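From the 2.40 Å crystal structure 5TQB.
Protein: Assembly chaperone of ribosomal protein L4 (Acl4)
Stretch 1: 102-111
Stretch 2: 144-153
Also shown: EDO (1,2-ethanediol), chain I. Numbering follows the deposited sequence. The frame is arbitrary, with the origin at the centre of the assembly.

Stretch 1, residues 102-111: SVAWFERGAT
Stretch 2 144-153: RLAETLCAVV

How do the two backbones lie against each other? Both stretches are helical throughout, with phi between -51° and -71° and psi between -31° and -48°, and both helices extend beyond the residues given here. They run nearly antiparallel, their directions 161° apart and their axes 9.8 Å apart at closest approach. The register is set by three CA–CA pairs: A110 with L145 at 5.9 Å, F106 with T148 at 6.5 Å and V103 with V152 at 5.9 Å. Ascending stretch 2 therefore means descending stretch 1. No hydrogen bond crosses the interface, which buries 341 Å² and is held by apolar packing.

What happens at the start of stretch 2? R144 turns out of reach of the other helix and bonds along its own. With chi1 to chi4 at -65°, -62°, 89° and 72°, it presents two nitrogens to the carboxylate of E147 (chi1 m, chi2 t): R144 NE to E147 OE1 and R144 NH2 to E147 OE2, each 2.9 Å, the latter pair a salt bridge. A 1,2-ethanediol, probably from the crystallisation liquor, also binds this carboxylate, its O2 donating to E147 OE1 at 3.0 Å. L145 (chi1 t, chi2 p) does reach the interface: its CA-to-CB bond points sideways, but the tip comes nearer, putting L145 CD1 3.7 Å from A110 CB.

How can a threonine sit in so apolar a contact? The CA-to-CB bond of T148 points toward stretch 1, with chi1 m, and its OG1 donates to R144 O one turn back at 2.8 Å, so the hydroxyl is satisfied within its own helix. The methyl is what meets stretch 1: T148 CG2 lies 3.6 Å from F106 O, 4.1 Å from F106 CD2 and 4.2 Å from A110 CB.

Where does the F106 ring go? The CA-to-CB bond of F106 points toward stretch 2, with chi1 -82° and chi2 138°, and A151 CB lies over one face of the ring. A151 CB stands 3.9 Å from the F106 ring centroid, 24° off the ring normal, a CH-pi contact in which a methyl rests on the aromatic cloud; the closest atoms are A151 CB and F106 CZ, 3.6 Å apart.

What closes the far end? V152, chi1 t, has its CA-to-CB bond sideways and reaches two residues of stretch 1. Its CG2 packs 3.6 Å from F106 CB, while its CG1 lies 4.1 Å from CG1 of V103, also chi1 t. All are apolar contacts between buried residues.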

# COMPACT_ATOMS: atom_id res chain seq x y z
N SER B 102 21.48 -12.77 -7.07
CA SER B 102 20.26 -12.52 -6.30
C SER B 102 19.69 -13.82 -5.74
O SER B 102 19.29 -13.87 -4.58
CB SER B 102 19.21 -11.84 -7.17
OG SER B 102 19.61 -10.53 -7.52
N VAL B 103 19.63 -14.85 -6.58
CA VAL B 103 19.13 -16.15 -6.17
C VAL B 103 19.96 -16.72 -5.02
O VAL B 103 19.43 -17.32 -4.09
CB VAL B 103 19.14 -17.15 -7.33
CG1 VAL B 103 18.72 -18.53 -6.86
CG2 VAL B 103 18.22 -16.67 -8.44
N ALA B 104 21.28 -16.54 -5.11
CA ALA B 104 22.19 -17.01 -4.07
C ALA B 104 21.86 -16.34 -2.74
O ALA B 104 21.75 -17.01 -1.71
CB ALA B 104 23.63 -16.73 -4.47
N TRP B 105 21.69 -15.02 -2.75
CA TRP B 105 21.31 -14.29 -1.54
C TRP B 105 19.94 -14.72 -1.02
O TRP B 105 19.75 -14.90 0.18
CB TRP B 105 21.32 -12.79 -1.80
CG TRP B 105 22.69 -12.17 -1.81
CD1 TRP B 105 23.28 -11.50 -2.84
CD2 TRP B 105 23.64 -12.17 -0.73
NE1 TRP B 105 24.54 -11.08 -2.47
CE2 TRP B 105 24.78 -11.48 -1.19
CE3 TRP B 105 23.64 -12.69 0.57
CZ2 TRP B 105 25.91 -11.30 -0.39
CZ3 TRP B 105 24.76 -12.51 1.36
CH2 TRP B 105 25.88 -11.82 0.88
N PHE B 106 18.99 -14.89 -1.94
CA PHE B 106 17.63 -15.30 -1.58
C PHE B 106 17.65 -16.67 -0.93
O PHE B 106 16.93 -16.92 0.04
CB PHE B 106 16.73 -15.33 -2.82
CG PHE B 106 16.17 -13.99 -3.22
CD1 PHE B 106 16.12 -13.61 -4.56
CD2 PHE B 106 15.65 -13.12 -2.28
CE1 PHE B 106 15.60 -12.39 -4.94
CE2 PHE B 106 15.12 -11.89 -2.65
CZ PHE B 106 15.09 -11.53 -3.99
N GLU B 107 18.47 -17.57 -1.48
CA GLU B 107 18.56 -18.93 -0.98
C GLU B 107 19.11 -18.94 0.44
O GLU B 107 18.61 -19.66 1.30
CB GLU B 107 19.44 -19.79 -1.89
CG GLU B 107 18.71 -20.35 -3.10
CD GLU B 107 19.61 -21.19 -4.00
OE1 GLU B 107 20.82 -21.30 -3.72
OE2 GLU B 107 19.09 -21.74 -5.00
N ARG B 108 20.13 -18.13 0.68
CA ARG B 108 20.69 -17.99 2.02
C ARG B 108 19.62 -17.49 2.99
O ARG B 108 19.56 -17.92 4.14
CB ARG B 108 21.86 -17.01 2.02
CG ARG B 108 23.13 -17.59 1.40
CD ARG B 108 24.33 -17.43 2.31
NE ARG B 108 25.20 -16.33 1.91
CZ ARG B 108 26.04 -15.71 2.73
NH1 ARG B 108 26.11 -16.05 4.02
NH2 ARG B 108 26.81 -14.72 2.28
N GLY B 109 18.77 -16.59 2.51
CA GLY B 109 17.70 -16.04 3.32
C GLY B 109 16.62 -17.07 3.60
O GLY B 109 16.10 -17.15 4.72
N ALA B 110 16.29 -17.85 2.58
CA ALA B 110 15.30 -18.91 2.73
C ALA B 110 15.78 -19.96 3.73
O ALA B 110 15.00 -20.45 4.54
CB ALA B 110 15.02 -19.56 1.38
N THR B 111 17.07 -20.28 3.68
CA THR B 111 17.66 -21.26 4.59
C THR B 111 17.48 -20.84 6.05
O THR B 111 17.08 -21.65 6.89
CB THR B 111 19.17 -21.47 4.32
OG1 THR B 111 19.35 -21.94 2.98
CG2 THR B 111 19.78 -22.47 5.28
N ARG B 144 6.94 -14.85 4.83
CA ARG B 144 8.18 -14.23 4.37
C ARG B 144 8.95 -15.21 3.48
O ARG B 144 9.57 -14.82 2.49
CB ARG B 144 9.07 -13.81 5.55
CG ARG B 144 8.50 -12.71 6.44
CD ARG B 144 8.27 -11.39 5.71
NE ARG B 144 6.95 -11.31 5.10
CZ ARG B 144 5.81 -11.16 5.77
NH1 ARG B 144 5.82 -11.08 7.11
NH2 ARG B 144 4.65 -11.10 5.12
N LEU B 145 8.91 -16.49 3.86
CA LEU B 145 9.57 -17.53 3.08
C LEU B 145 8.88 -17.70 1.73
O LEU B 145 9.54 -17.79 0.70
CB LEU B 145 9.55 -18.87 3.83
CG LEU B 145 10.14 -20.06 3.05
CD1 LEU B 145 11.60 -19.81 2.70
CD2 LEU B 145 10.00 -21.35 3.85
N ALA B 146 7.55 -17.73 1.75
CA ALA B 146 6.77 -17.88 0.52
C ALA B 146 7.07 -16.74 -0.44
O ALA B 146 7.25 -16.94 -1.64
CB ALA B 146 5.29 -17.92 0.85
N GLU B 147 7.15 -15.53 0.12
CA GLU B 147 7.48 -14.35 -0.67
C GLU B 147 8.90 -14.43 -1.22
O GLU B 147 9.19 -13.90 -2.29
CB GLU B 147 7.32 -13.09 0.19
CG GLU B 147 5.87 -12.74 0.54
CD GLU B 147 5.75 -11.86 1.79
OE1 GLU B 147 6.76 -11.29 2.23
OE2 GLU B 147 4.63 -11.75 2.33
N THR B 148 9.79 -15.11 -0.49
CA THR B 148 11.17 -15.26 -0.93
C THR B 148 11.24 -16.21 -2.12
O THR B 148 11.99 -15.98 -3.07
CB THR B 148 12.06 -15.80 0.21
OG1 THR B 148 12.08 -14.85 1.29
CG2 THR B 148 13.48 -16.03 -0.27
N LEU B 149 10.46 -17.28 -2.07
CA LEU B 149 10.45 -18.24 -3.15
C LEU B 149 9.88 -17.56 -4.38
O LEU B 149 10.39 -17.72 -5.49
CB LEU B 149 9.64 -19.48 -2.76
CG LEU B 149 10.13 -20.19 -1.49
CD1 LEU B 149 9.26 -21.39 -1.15
CD2 LEU B 149 11.58 -20.61 -1.60
N CYS B 150 8.83 -16.76 -4.18
CA CYS B 150 8.22 -16.01 -5.26
C CYS B 150 9.21 -15.02 -5.84
O CYS B 150 9.24 -14.80 -7.06
CB CYS B 150 6.98 -15.27 -4.77
SG CYS B 150 5.55 -16.35 -4.43
N ALA B 151 10.03 -14.42 -4.99
CA ALA B 151 11.04 -13.48 -5.47
C ALA B 151 12.00 -14.20 -6.42
O ALA B 151 12.43 -13.63 -7.42
CB ALA B 151 11.78 -12.85 -4.33
N VAL B 152 12.34 -15.44 -6.10
CA VAL B 152 13.24 -16.24 -6.93
C VAL B 152 12.58 -16.62 -8.26
O VAL B 152 13.22 -16.59 -9.31
CB VAL B 152 13.72 -17.50 -6.18
CG1 VAL B 152 14.60 -18.37 -7.08
CG2 VAL B 152 14.49 -17.11 -4.94
N VAL B 153 11.30 -16.97 -8.20
CA VAL B 153 10.51 -17.23 -9.40
C VAL B 153 10.65 -16.09 -10.40
O VAL B 153 10.88 -16.33 -11.59
CB VAL B 153 9.01 -17.44 -9.06
CG1 VAL B 153 8.15 -17.42 -10.32
CG2 VAL B 153 8.81 -18.76 -8.32
C1 EDO I . 6.01 -8.12 2.76
O1 EDO I . 4.87 -8.37 1.96
C2 EDO I . 7.18 -7.80 1.86
O2 EDO I . 7.15 -8.68 0.75